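PDB 2FVG: endoglucanase, which probably works as a metal-dependent aminopeptidase of the M42 family, binding two divalent metal cations in each subunit. Local coordinates for residues 55-60 against 214-219; 42-47 against 190-195; 51-56 against 185-190; 244-249 against 297-302; 181-186 against 325-330. All coordinates share one frame; numbering follows the deposited sequence.

Interaction 1: 55-60 against 214-219; sequences KLLVSA and TCAIVV
Leu57 and Ser59 tie strand 55-60 to strand 215-219 as parallel neighbours in the large mixed sheet of the M42 peptidase fold. Each uses both its backbone groups on this partner. Leu57 N donates to Cys215 O (3.0 Å) while Leu57 O takes Ile217 N at 2.8 Å; one step on, Ser59 N reaches Ile217 O (3.0 Å) and Ser59 O receives Val219 N. Leu56, Val58 and Ala60 turn their backbone groups the other way, to strand 187-194, and Gly298 and Ile300 of strand 297-306 bond the far side of strand 215-219, so these two strands are bonded on both flanks. Side-chain polar ends also find partners: Ser59 OG is hydrogen-bonded to Tyr293 OH, and Lys55 NZ to Leu211 O. Apolar contacts form on both faces. Leu56 CD1, placed by chi1 of 172° and chi2 of 67°, meets Cys215 SG at 3.9 Å and Ile217 CD1 slightly farther off, on the face covered by helix 316-332. Val58 CG1 touches Val219 CG2 on that same face, against Leu175 of helix 166-180. On the opposite face Leu57 CD2 rests on Ala216 CB, and Val218 nears His61 and Glu220, predicted metal ligands. At the N-terminal end of the pairing Thr214 N donates to Lys55 O, and one water accepts from Lys55 N at 3.1 Å and lies 2.6 Å from Thr214 OG1.

Interaction 2: 42-47 against 190-195; sequences NLIALK and YFVFTV. With EDO (1,2-ethanediol), chain D.
Leu46 lays its CD1 methyl over the centre of the Tyr190 ring, 3.7 Å above the plane, in a CH-pi contact. Ile44 CG2 joins it at the same ring, touching Tyr190 CD2 at 3.8 Å, and Leu211 of helix 205-211 adds to the cover. On the opposite face Leu43 and Phe193 lie side by side, and Ile24 of helix 18-28 touches both. This is an antiparallel ladder, in which Leu43 with Phe193 and Ala45 with Phe191 form hydrogen-bonded pairs; the shortest bond runs from Phe191 N to Ala45 O (2.7 Å). Asn42 continues the ladder with a side-chain bond: chi1 (-63°) sets CG beside the backbone N, and OD1 accepts from Val195 N at 3.1 Å, nearly along the C=O axis, while ND2 goes to Asp38 OD2. An alanine here would probably leave Val195 N and Asp38 OD2 without these partners. The looser side is elsewhere. Lys47 touches Phe191 CE1 with its CB, but the rest of its chain leads away and NZ bonds Leu31 O. Partly exposed Thr194 has CG2 against C2 of a 1,2-ethanediol, probably from the crystallisation liquor, while its OG1 bonds ND1 of His61, a predicted metal ligand.

Interaction 3: 51-56 against 185-190; sequences DSSKKL and PAYDTY
Asp188 OD1 is gripped by the Ser52 hydroxyl, whose OG donates to it at 2.6 Å, and by the backbone N of Gly49. The hydroxyl comes in on the syn side, 30° out of the carboxylate plane. A second carboxylate is held across the contact: the bond from Ser53 N to Asp51 OD1 (2.7 Å) makes an Asx turn at the corner where the chain leaves strand 51-52 for strand 55-56, and Ser53 OG adds a second donor to the same oxygen. With CG anti to the backbone N (chi1 -175°), the Asp51 side chain runs beside Tyr187, its CG 3.5 Å from CE1 and the carboxylate turned 45° from the ring. Lys54 CB packs near the same ring, whose OH is bonded to Glu337. Replacing Asp51 by an alanine would probably leave Ser53 N and OG without their acceptor and lose the carboxylate's contact with Tyr187 CE1. Both limbs of the corner pair in parallel with strand 187-190; strand 55-56 belongs to the large mixed sheet, and 51-52 pairs with the start of 187-190 before the corner. Asp51 N donates to Ala186 O (3.0 Å), whereas the bond from Asp188 N to Asp51 O is weak; past the corner, Leu56 N donates to Asp188 O at 2.8 Å and Leu56 O receives Tyr190 N. Lys55 CG sits at the edge of the Tyr190 ring, in its plane, 3.8 Å from CE1. Uncharged donors thus meet both carboxylates, and they would probably stabilise the negative charge on each.

Interaction 4: 244-249 against 297-302; sequences AITFYH and AGVIST
Val299 gives strand 297-302 its side-chain grip on segment 244-249, which joins the large mixed sheet as a short antiparallel strand and then leaves it. Val299 O receives Thr246 N at 3.1 Å, with the donor tilted 28° from the carbonyl plane, while Val299 N donates to a water that in turn donates to Thr246 O. The Val299 side chain points toward segment 244-249: CB meets Thr246 CB and OG1, both at 3.7 Å, and CG2, anti to the carbonyl carbon, approaches CD2 of His249 at 3.8 Å. The valine and histidine side chains cross at about a right angle. His249 in turn lies against Glu220, a predicted metal ligand, and its ring meets that of Tyr252, which places this end of the contact next to the probable metal site. Ile300 follows as the non-hydrogen-bonded partner of Ile245, its side chain on the other face of the sheet; Ile262 of helix 256-268 touches both, and Ile326 and Leu329 of helix 316-332 pack on Ile300. Across the strands its CA lies 3.5 Å from Ala244 O in a CA-H...O contact. Ser301 closes the ladder with a hydrogen-bonded pair, its N donating to Ala244 O and its O accepting Ala244 N at 2.8 Å. A second water donates to Ala244 O and also bonds Ser301 OG (2.7 Å) and Thr246 OG1 (2.5 Å).

Interaction 5: 181-186 against 325-330; sequences SGVSPA and LIKVLV
Lys327 NZ stands above the plane of the Gly182 carbonyl, 38° out of it, and donates to O at 3.2 Å; the Val330 carbonyl instead takes Ala186 N at 3.0 Å from a donor tilted 16° from its plane. The Pro185 ring lies beside Val330, the two side chains pointing the same way, with proline CB 3.7 Å from Val330 CG1 and CG almost as near. The Lys327 ammonium is shared further: Ser181 OG accepts from it at 3.0 Å, and Ser181 O is a weak third acceptor. Because Ser181 OG is also bonded to Val178 O, the hydroxyl links the lysine to the last turn of helix 166-180. Segment 181-186 is the loop that carries the chain from that helix to strand 187-194, and Gly182, with positive phi, is where it leaves helical geometry. Lys327 belongs to helix 316-332, which packs on the sheet next to this loop; the lysine reaches across fully extended, CG anti to the backbone N (chi1 -169°). A positive charge at the carboxyl end of a helix would be expected to sit favourably with the helix dipole. Val183 adds apolar packing, its CG2 meeting Val330 CG1 at 3.5 Å where the two side chains cross at about a right angle. Beyond Val183, Ser184 N bonds OE2 of Glu331, one residue past Val330 on the same helix, and Ser184 O takes a bond from Arg50 NH1.

Four of the contacts follow one another across the large mixed sheet, through the run of strands 43-47, 187-194, 55-61, 215-224, 297-306 and 244-245. Interaction 1 sits between interactions 2 and 4, its centre about 10 Å from that of the first and 12 Å from that of the second. Interaction 5 lies on one face, where helix 316-332 packs on Leu56, Ile217 and Ile300. Along the chain, interaction 1 crosses interaction 2, whose span contains interaction 3; interactions 1 and 3 start from the same stretch. Interaction 5 starts in the loop just before strand 187-194 and ends on helix 316-332, after interaction 4 has closed. Predicted metal ligands lie near interactions 1, 2 and 4.

Interaction 1: 55-60 against 214-219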
# COMPACT_ATOMS: atom_id res chain seq x y z
N LYS A 55 18.96 -11.60 -8.67
CA LYS A 55 17.58 -11.19 -8.71
C LYS A 55 17.33 -10.01 -7.78
O LYS A 55 17.83 -9.98 -6.66
CB LYS A 55 16.72 -12.38 -8.32
CG LYS A 55 16.73 -13.50 -9.34
CD LYS A 55 16.39 -14.84 -8.75
CE LYS A 55 17.55 -15.36 -7.90
NZ LYS A 55 17.22 -16.70 -7.36
N LEU A 56 16.59 -9.02 -8.27
CA LEU A 56 16.20 -7.88 -7.45
C LEU A 56 14.73 -8.08 -7.15
O LEU A 56 13.96 -8.45 -8.02
CB LEU A 56 16.39 -6.57 -8.20
CG LEU A 56 15.86 -5.26 -7.59
CD1 LEU A 56 16.59 -4.84 -6.33
CD2 LEU A 56 16.00 -4.15 -8.62
N LEU A 57 14.35 -7.83 -5.91
CA LEU A 57 12.94 -7.92 -5.51
C LEU A 57 12.43 -6.51 -5.17
O LEU A 57 13.05 -5.80 -4.38
CB LEU A 57 12.85 -8.82 -4.29
CG LEU A 57 11.55 -8.90 -3.47
CD1 LEU A 57 10.43 -9.44 -4.28
CD2 LEU A 57 11.77 -9.78 -2.25
N VAL A 58 11.31 -6.10 -5.76
CA VAL A 58 10.74 -4.77 -5.48
C VAL A 58 9.32 -5.02 -5.01
O VAL A 58 8.55 -5.60 -5.76
CB VAL A 58 10.78 -3.86 -6.73
CG1 VAL A 58 10.18 -2.47 -6.43
CG2 VAL A 58 12.21 -3.70 -7.24
N SER A 59 8.95 -4.61 -3.80
CA SER A 59 7.59 -4.94 -3.36
C SER A 59 6.69 -3.80 -2.81
O SER A 59 7.18 -2.79 -2.33
CB SER A 59 7.63 -6.10 -2.36
OG SER A 59 8.21 -5.67 -1.17
N ALA A 60 5.37 -4.02 -2.89
CA ALA A 60 4.38 -3.09 -2.34
C ALA A 60 3.23 -3.93 -1.76
O ALA A 60 3.01 -5.05 -2.21
CB ALA A 60 3.89 -2.15 -3.41
N THR A 214 18.87 -11.33 -4.33
CA THR A 214 20.16 -10.81 -3.85
C THR A 214 19.84 -9.67 -2.87
O THR A 214 20.47 -9.53 -1.81
CB THR A 214 21.04 -10.31 -5.03
OG1 THR A 214 21.29 -11.41 -5.90
CG2 THR A 214 22.36 -9.76 -4.56
N CYS A 215 18.85 -8.85 -3.22
CA CYS A 215 18.41 -7.75 -2.37
C CYS A 215 17.03 -7.28 -2.77
O CYS A 215 16.53 -7.64 -3.84
CB CYS A 215 19.40 -6.59 -2.40
SG CYS A 215 19.52 -5.79 -3.98
N ALA A 216 16.42 -6.46 -1.92
CA ALA A 216 15.06 -5.98 -2.09
C ALA A 216 14.92 -4.46 -1.91
O ALA A 216 15.71 -3.83 -1.20
CB ALA A 216 14.15 -6.72 -1.06
N ILE A 217 13.92 -3.88 -2.56
CA ILE A 217 13.58 -2.47 -2.39
C ILE A 217 12.12 -2.54 -1.98
O ILE A 217 11.32 -3.11 -2.70
CB ILE A 217 13.72 -1.68 -3.72
CG1 ILE A 217 15.18 -1.57 -4.14
CG2 ILE A 217 13.19 -0.24 -3.59
CD1 ILE A 217 15.32 -1.00 -5.56
N VAL A 218 11.78 -2.04 -0.79
CA VAL A 218 10.39 -1.99 -0.35
C VAL A 218 9.87 -0.56 -0.64
O VAL A 218 10.48 0.42 -0.24
CB VAL A 218 10.25 -2.36 1.16
CG1 VAL A 218 8.81 -2.39 1.56
CG2 VAL A 218 10.89 -3.72 1.42
N VAL A 219 8.78 -0.47 -1.40
CA VAL A 219 8.14 0.80 -1.74
C VAL A 219 6.93 0.98 -0.82
O VAL A 219 5.95 0.23 -0.91
CB VAL A 219 7.72 0.82 -3.22
CG1 VAL A 219 7.08 2.16 -3.60
CG2 VAL A 219 8.98 0.60 -4.12
O HOH W 1 19.78 -13.51 -6.36

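Interaction 2: 42-47 against 190-195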
# COMPACT_ATOMS: atom_id res chain seq x y z
N ASN A 42 0.11 -13.63 -2.85
CA ASN A 42 0.99 -12.59 -3.34
C ASN A 42 1.01 -12.65 -4.84
O ASN A 42 1.06 -13.75 -5.41
CB ASN A 42 2.43 -12.79 -2.87
CG ASN A 42 2.58 -12.71 -1.37
OD1 ASN A 42 2.10 -11.78 -0.72
ND2 ASN A 42 3.25 -13.70 -0.80
N LEU A 43 1.03 -11.50 -5.48
CA LEU A 43 1.10 -11.44 -6.93
C LEU A 43 2.56 -11.21 -7.26
O LEU A 43 3.13 -10.23 -6.81
CB LEU A 43 0.24 -10.31 -7.48
CG LEU A 43 0.20 -10.15 -9.01
CD1 LEU A 43 -0.36 -11.39 -9.68
CD2 LEU A 43 -0.66 -8.95 -9.32
N ILE A 44 3.14 -12.12 -8.05
CA ILE A 44 4.56 -12.06 -8.37
C ILE A 44 4.73 -11.87 -9.86
O ILE A 44 4.33 -12.72 -10.65
CB ILE A 44 5.27 -13.35 -7.90
CG1 ILE A 44 4.98 -13.58 -6.41
CG2 ILE A 44 6.78 -13.31 -8.21
CD1 ILE A 44 5.75 -14.71 -5.81
N ALA A 45 5.33 -10.75 -10.23
CA ALA A 45 5.54 -10.42 -11.62
C ALA A 45 7.01 -10.42 -11.85
O ALA A 45 7.75 -9.90 -11.02
CB ALA A 45 4.96 -9.05 -11.92
N LEU A 46 7.45 -11.02 -12.95
CA LEU A 46 8.88 -11.06 -13.29
C LEU A 46 9.21 -10.27 -14.54
O LEU A 46 8.57 -10.43 -15.59
CB LEU A 46 9.35 -12.50 -13.49
CG LEU A 46 10.73 -12.81 -14.09
CD1 LEU A 46 11.86 -12.16 -13.29
CD2 LEU A 46 10.96 -14.31 -14.19
N LYS A 47 10.23 -9.43 -14.45
CA LYS A 47 10.72 -8.73 -15.60
C LYS A 47 12.18 -9.17 -15.68
O LYS A 47 13.00 -8.73 -14.87
CB LYS A 47 10.58 -7.22 -15.42
CG LYS A 47 10.86 -6.44 -16.67
CD LYS A 47 9.71 -6.52 -17.63
CE LYS A 47 10.06 -5.84 -18.93
NZ LYS A 47 8.89 -5.93 -19.84
N TYR A 190 11.84 -9.00 -9.78
CA TYR A 190 10.49 -9.43 -9.42
C TYR A 190 9.74 -8.27 -8.77
O TYR A 190 10.22 -7.66 -7.81
CB TYR A 190 10.55 -10.59 -8.43
CG TYR A 190 11.11 -11.86 -9.03
CD1 TYR A 190 12.48 -12.09 -9.07
CD2 TYR A 190 10.26 -12.83 -9.56
CE1 TYR A 190 12.99 -13.26 -9.63
CE2 TYR A 190 10.76 -14.00 -10.11
CZ TYR A 190 12.13 -14.21 -10.15
OH TYR A 190 12.62 -15.38 -10.72
N PHE A 191 8.59 -7.93 -9.33
CA PHE A 191 7.72 -6.91 -8.76
C PHE A 191 6.68 -7.70 -7.98
O PHE A 191 5.90 -8.47 -8.55
CB PHE A 191 7.10 -6.04 -9.84
CG PHE A 191 8.09 -5.18 -10.55
CD1 PHE A 191 8.84 -5.68 -11.61
CD2 PHE A 191 8.32 -3.87 -10.13
CE1 PHE A 191 9.78 -4.88 -12.25
CE2 PHE A 191 9.24 -3.06 -10.77
CZ PHE A 191 9.97 -3.56 -11.83
N VAL A 192 6.68 -7.53 -6.67
CA VAL A 192 5.77 -8.31 -5.83
C VAL A 192 4.71 -7.42 -5.16
O VAL A 192 5.03 -6.38 -4.62
CB VAL A 192 6.56 -9.17 -4.81
CG1 VAL A 192 5.61 -10.06 -3.96
CG2 VAL A 192 7.54 -10.09 -5.57
N PHE A 193 3.44 -7.88 -5.19
CA PHE A 193 2.34 -7.13 -4.61
C PHE A 193 1.83 -8.08 -3.53
O PHE A 193 1.28 -9.15 -3.82
CB PHE A 193 1.29 -6.81 -5.68
CG PHE A 193 1.85 -6.02 -6.85
CD1 PHE A 193 2.51 -6.65 -7.89
CD2 PHE A 193 1.69 -4.63 -6.88
CE1 PHE A 193 3.07 -5.87 -8.99
CE2 PHE A 193 2.24 -3.85 -7.97
CZ PHE A 193 2.91 -4.48 -9.00
N THR A 194 2.02 -7.68 -2.28
CA THR A 194 1.82 -8.60 -1.19
C THR A 194 0.47 -8.52 -0.52
O THR A 194 -0.29 -7.56 -0.66
CB THR A 194 2.91 -8.40 -0.12
OG1 THR A 194 2.73 -7.13 0.52
CG2 THR A 194 4.30 -8.42 -0.75
N VAL A 195 0.20 -9.54 0.28
CA VAL A 195 -1.04 -9.66 0.97
C VAL A 195 -0.72 -9.87 2.45
O VAL A 195 0.43 -10.13 2.78
CB VAL A 195 -1.79 -10.92 0.45
CG1 VAL A 195 -2.14 -10.78 -1.02
CG2 VAL A 195 -0.98 -12.23 0.70
C1 EDO D . 4.78 -11.84 2.02
O1 EDO D . 3.42 -11.90 2.47
C2 EDO D . 5.38 -10.46 2.29
O2 EDO D . 6.66 -10.34 1.65

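Interaction 3: 51-56 against 185-190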
# COMPACT_ATOMS: atom_id res chain seq x y z
N ASP A 51 20.98 -9.60 -17.07
CA ASP A 51 21.73 -10.59 -16.32
C ASP A 51 20.83 -11.35 -15.33
O ASP A 51 20.30 -10.78 -14.38
CB ASP A 51 22.87 -9.85 -15.61
CG ASP A 51 23.82 -10.77 -14.88
OD1 ASP A 51 23.41 -11.86 -14.42
OD2 ASP A 51 25.00 -10.36 -14.74
N SER A 52 20.66 -12.65 -15.57
CA SER A 52 19.83 -13.48 -14.71
C SER A 52 20.57 -14.19 -13.58
O SER A 52 20.02 -15.08 -12.94
CB SER A 52 19.10 -14.54 -15.54
OG SER A 52 17.99 -13.97 -16.19
N SER A 53 21.81 -13.80 -13.32
CA SER A 53 22.61 -14.47 -12.28
C SER A 53 22.25 -13.99 -10.88
O SER A 53 22.61 -14.66 -9.89
CB SER A 53 24.10 -14.24 -12.49
OG SER A 53 24.41 -12.88 -12.31
N LYS A 54 21.59 -12.83 -10.81
CA LYS A 54 21.12 -12.22 -9.57
C LYS A 54 19.69 -11.74 -9.77
O LYS A 54 19.23 -11.51 -10.90
CB LYS A 54 22.04 -11.08 -9.14
CG LYS A 54 23.49 -11.53 -8.91
CD LYS A 54 24.48 -10.38 -8.91
CE LYS A 54 25.90 -10.90 -8.74
NZ LYS A 54 26.91 -9.82 -8.87
N LYS A 55 18.96 -11.60 -8.67
CA LYS A 55 17.58 -11.19 -8.71
C LYS A 55 17.33 -10.01 -7.78
O LYS A 55 17.83 -9.98 -6.66
CB LYS A 55 16.72 -12.38 -8.32
CG LYS A 55 16.73 -13.50 -9.34
CD LYS A 55 16.39 -14.84 -8.75
CE LYS A 55 17.55 -15.36 -7.90
NZ LYS A 55 17.22 -16.70 -7.36
N LEU A 56 16.59 -9.02 -8.27
CA LEU A 56 16.20 -7.88 -7.45
C LEU A 56 14.73 -8.08 -7.15
O LEU A 56 13.96 -8.45 -8.02
CB LEU A 56 16.39 -6.57 -8.20
CG LEU A 56 15.86 -5.26 -7.59
CD1 LEU A 56 16.59 -4.84 -6.33
CD2 LEU A 56 16.00 -4.15 -8.62
N PRO A 185 15.37 -3.89 -16.98
CA PRO A 185 16.15 -4.16 -15.76
C PRO A 185 17.54 -4.69 -16.02
O PRO A 185 17.76 -5.38 -17.01
CB PRO A 185 15.35 -5.24 -15.05
CG PRO A 185 13.97 -5.10 -15.58
CD PRO A 185 14.18 -4.76 -17.03
N ALA A 186 18.48 -4.34 -15.14
CA ALA A 186 19.84 -4.84 -15.27
C ALA A 186 19.88 -6.32 -14.88
O ALA A 186 20.58 -7.09 -15.53
CB ALA A 186 20.80 -4.03 -14.42
N TYR A 187 19.10 -6.70 -13.86
CA TYR A 187 19.01 -8.06 -13.32
C TYR A 187 17.55 -8.50 -13.24
O TYR A 187 16.65 -7.66 -13.16
CB TYR A 187 19.61 -8.14 -11.89
CG TYR A 187 21.07 -7.82 -11.87
CD1 TYR A 187 22.00 -8.80 -12.20
CD2 TYR A 187 21.53 -6.53 -11.59
CE1 TYR A 187 23.36 -8.51 -12.24
CE2 TYR A 187 22.89 -6.23 -11.63
CZ TYR A 187 23.80 -7.23 -11.95
OH TYR A 187 25.15 -6.97 -12.00
N ASP A 188 17.33 -9.80 -13.22
CA ASP A 188 15.99 -10.33 -13.11
C ASP A 188 15.32 -9.60 -11.98
O ASP A 188 15.81 -9.61 -10.86
CB ASP A 188 16.00 -11.82 -12.83
CG ASP A 188 16.25 -12.66 -14.07
OD1 ASP A 188 16.57 -12.11 -15.17
OD2 ASP A 188 16.11 -13.89 -13.94
N THR A 189 14.21 -8.93 -12.27
CA THR A 189 13.54 -8.14 -11.25
C THR A 189 12.14 -8.63 -11.02
O THR A 189 11.36 -8.70 -11.94
CB THR A 189 13.54 -6.63 -11.63
OG1 THR A 189 14.89 -6.18 -11.74
CG2 THR A 189 12.82 -5.79 -10.56
N TYR A 190 11.84 -9.00 -9.78
CA TYR A 190 10.49 -9.43 -9.42
C TYR A 190 9.74 -8.27 -8.77
O TYR A 190 10.22 -7.66 -7.81
CB TYR A 190 10.55 -10.59 -8.43
CG TYR A 190 11.11 -11.86 -9.03
CD1 TYR A 190 12.48 -12.09 -9.07
CD2 TYR A 190 10.26 -12.83 -9.56
CE1 TYR A 190 12.99 -13.26 -9.63
CE2 TYR A 190 10.76 -14.00 -10.11
CZ TYR A 190 12.13 -14.21 -10.15
OH TYR A 190 12.62 -15.38 -10.72

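Interaction 4: 244-249 against 297-302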
# COMPACT_ATOMS: atom_id res chain seq x y z
N ALA A 244 11.14 9.67 0.51
CA ALA A 244 11.92 9.52 1.75
C ALA A 244 12.76 8.25 1.67
O ALA A 244 12.24 7.20 1.32
CB ALA A 244 10.98 9.41 2.99
N ILE A 245 14.04 8.35 2.03
CA ILE A 245 14.95 7.20 1.98
C ILE A 245 15.18 6.78 3.44
O ILE A 245 15.69 7.56 4.24
CB ILE A 245 16.24 7.57 1.19
CG1 ILE A 245 15.85 8.04 -0.22
CG2 ILE A 245 17.18 6.37 1.03
CD1 ILE A 245 17.01 8.55 -1.03
N THR A 246 14.71 5.58 3.81
CA THR A 246 14.85 5.09 5.16
C THR A 246 16.29 4.71 5.50
O THR A 246 16.98 4.04 4.72
CB THR A 246 13.90 3.90 5.41
OG1 THR A 246 12.56 4.33 5.18
CG2 THR A 246 14.00 3.39 6.81
N PHE A 247 16.75 5.15 6.66
CA PHE A 247 18.11 4.85 7.14
C PHE A 247 18.10 3.63 8.07
O PHE A 247 19.00 2.80 8.02
CB PHE A 247 18.73 6.08 7.82
CG PHE A 247 20.12 5.84 8.37
CD1 PHE A 247 21.24 5.94 7.56
CD2 PHE A 247 20.30 5.52 9.71
CE1 PHE A 247 22.52 5.72 8.08
CE2 PHE A 247 21.58 5.31 10.24
CZ PHE A 247 22.68 5.41 9.42
N TYR A 248 17.09 3.55 8.93
CA TYR A 248 16.92 2.46 9.86
C TYR A 248 15.44 2.09 9.87
O TYR A 248 14.58 2.98 9.92
CB TYR A 248 17.34 2.90 11.27
CG TYR A 248 16.89 1.97 12.38
CD1 TYR A 248 17.64 0.84 12.73
CD2 TYR A 248 15.71 2.23 13.10
CE1 TYR A 248 17.22 -0.01 13.76
CE2 TYR A 248 15.29 1.39 14.13
CZ TYR A 248 16.05 0.28 14.46
OH TYR A 248 15.63 -0.54 15.50
N HIS A 249 15.14 0.79 9.85
CA HIS A 249 13.76 0.33 9.79
C HIS A 249 13.39 -0.71 10.85
O HIS A 249 12.21 -0.89 11.14
CB HIS A 249 13.46 -0.22 8.40
CG HIS A 249 12.01 -0.32 8.07
ND1 HIS A 249 11.20 -1.34 8.53
CD2 HIS A 249 11.22 0.46 7.30
CE1 HIS A 249 9.98 -1.18 8.06
NE2 HIS A 249 9.96 -0.09 7.30
N ALA A 297 18.14 -4.94 2.23
CA ALA A 297 17.04 -4.20 1.62
C ALA A 297 17.16 -2.71 1.79
O ALA A 297 17.91 -2.22 2.63
CB ALA A 297 15.70 -4.68 2.19
N GLY A 298 16.44 -1.99 0.94
CA GLY A 298 16.31 -0.56 1.02
C GLY A 298 14.81 -0.29 1.14
O GLY A 298 13.98 -1.14 0.74
N VAL A 299 14.45 0.85 1.73
CA VAL A 299 13.05 1.25 1.81
C VAL A 299 12.94 2.66 1.27
O VAL A 299 13.72 3.55 1.64
CB VAL A 299 12.49 1.21 3.26
CG1 VAL A 299 11.01 1.57 3.29
CG2 VAL A 299 12.70 -0.17 3.89
N ILE A 300 11.99 2.86 0.36
CA ILE A 300 11.70 4.14 -0.24
C ILE A 300 10.21 4.45 -0.03
O ILE A 300 9.34 3.60 -0.29
CB ILE A 300 12.06 4.12 -1.72
CG1 ILE A 300 13.57 3.92 -1.86
CG2 ILE A 300 11.70 5.44 -2.39
CD1 ILE A 300 14.02 3.59 -3.25
N SER A 301 9.90 5.64 0.47
CA SER A 301 8.52 5.97 0.76
C SER A 301 8.05 7.27 0.12
O SER A 301 8.77 8.27 0.08
CB SER A 301 8.33 6.11 2.27
OG SER A 301 8.73 4.94 2.95
N THR A 302 6.82 7.23 -0.38
CA THR A 302 6.14 8.42 -0.84
C THR A 302 5.53 9.06 0.43
O THR A 302 4.85 8.38 1.20
CB THR A 302 5.03 8.07 -1.86
OG1 THR A 302 5.62 7.42 -2.97
CG2 THR A 302 4.31 9.35 -2.38
O HOH W 2 11.31 5.47 3.40
O HOH W 3 16.59 2.84 2.30

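Interaction 5: 181-186 against 325-330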
# COMPACT_ATOMS: atom_id res chain seq x y z
N SER A 181 5.84 2.23 -18.03
CA SER A 181 6.78 3.15 -18.68
C SER A 181 7.80 2.39 -19.52
O SER A 181 8.62 3.01 -20.18
CB SER A 181 7.53 4.00 -17.65
OG SER A 181 8.62 3.29 -17.07
N GLY A 182 7.75 1.06 -19.47
CA GLY A 182 8.72 0.22 -20.18
C GLY A 182 10.05 0.28 -19.44
O GLY A 182 10.75 1.28 -19.53
N VAL A 183 10.38 -0.77 -18.71
CA VAL A 183 11.60 -0.83 -17.92
C VAL A 183 12.52 -1.96 -18.44
O VAL A 183 12.04 -3.08 -18.69
CB VAL A 183 11.25 -1.03 -16.40
CG1 VAL A 183 10.40 -2.27 -16.18
CG2 VAL A 183 12.49 -1.06 -15.52
N SER A 184 13.80 -1.66 -18.63
CA SER A 184 14.80 -2.65 -19.06
C SER A 184 15.74 -2.93 -17.87
O SER A 184 16.78 -2.27 -17.74
CB SER A 184 15.60 -2.13 -20.28
N PRO A 185 15.37 -3.89 -16.98
CA PRO A 185 16.15 -4.16 -15.76
C PRO A 185 17.54 -4.69 -16.02
O PRO A 185 17.76 -5.38 -17.01
CB PRO A 185 15.35 -5.24 -15.05
CG PRO A 185 13.97 -5.10 -15.58
CD PRO A 185 14.18 -4.76 -17.03
N ALA A 186 18.48 -4.34 -15.14
CA ALA A 186 19.84 -4.84 -15.27
C ALA A 186 19.88 -6.32 -14.88
O ALA A 186 20.58 -7.09 -15.53
CB ALA A 186 20.80 -4.03 -14.42
N LEU A 325 12.97 7.26 -9.32
CA LEU A 325 14.01 6.61 -8.52
C LEU A 325 13.99 5.08 -8.60
O LEU A 325 15.03 4.47 -8.75
CB LEU A 325 13.93 7.07 -7.05
CG LEU A 325 15.03 6.64 -6.09
CD1 LEU A 325 16.43 7.00 -6.62
CD2 LEU A 325 14.79 7.25 -4.72
N ILE A 326 12.82 4.48 -8.49
CA ILE A 326 12.69 3.03 -8.59
C ILE A 326 13.12 2.58 -10.00
O ILE A 326 13.83 1.59 -10.14
CB ILE A 326 11.21 2.57 -8.36
CG1 ILE A 326 10.71 2.87 -6.93
CG2 ILE A 326 11.06 1.08 -8.64
CD1 ILE A 326 11.60 2.34 -5.82
N LYS A 327 12.73 3.32 -11.03
CA LYS A 327 13.07 2.91 -12.38
C LYS A 327 14.59 2.90 -12.62
O LYS A 327 15.12 1.96 -13.21
CB LYS A 327 12.35 3.76 -13.41
CG LYS A 327 12.47 3.20 -14.79
CD LYS A 327 11.82 4.09 -15.82
CE LYS A 327 11.96 3.43 -17.18
NZ LYS A 327 11.21 4.15 -18.24
N VAL A 328 15.28 3.94 -12.15
CA VAL A 328 16.73 4.05 -12.27
C VAL A 328 17.44 2.98 -11.44
O VAL A 328 18.38 2.36 -11.91
CB VAL A 328 17.27 5.44 -11.89
CG1 VAL A 328 18.78 5.54 -12.23
CG2 VAL A 328 16.52 6.52 -12.64
N LEU A 329 16.96 2.71 -10.22
CA LEU A 329 17.57 1.64 -9.41
C LEU A 329 17.50 0.28 -10.10
O LEU A 329 18.44 -0.52 -10.02
CB LEU A 329 16.96 1.58 -8.02
CG LEU A 329 17.31 2.78 -7.14
CD1 LEU A 329 16.43 2.84 -5.92
CD2 LEU A 329 18.78 2.72 -6.76
N VAL A 330 16.37 0.05 -10.79
CA VAL A 330 16.12 -1.18 -11.52
C VAL A 330 16.97 -1.31 -12.81
O VAL A 330 17.53 -2.36 -13.10
CB VAL A 330 14.62 -1.33 -11.82
CG1 VAL A 330 14.35 -2.44 -12.85
CG2 VAL A 330 13.89 -1.61 -10.51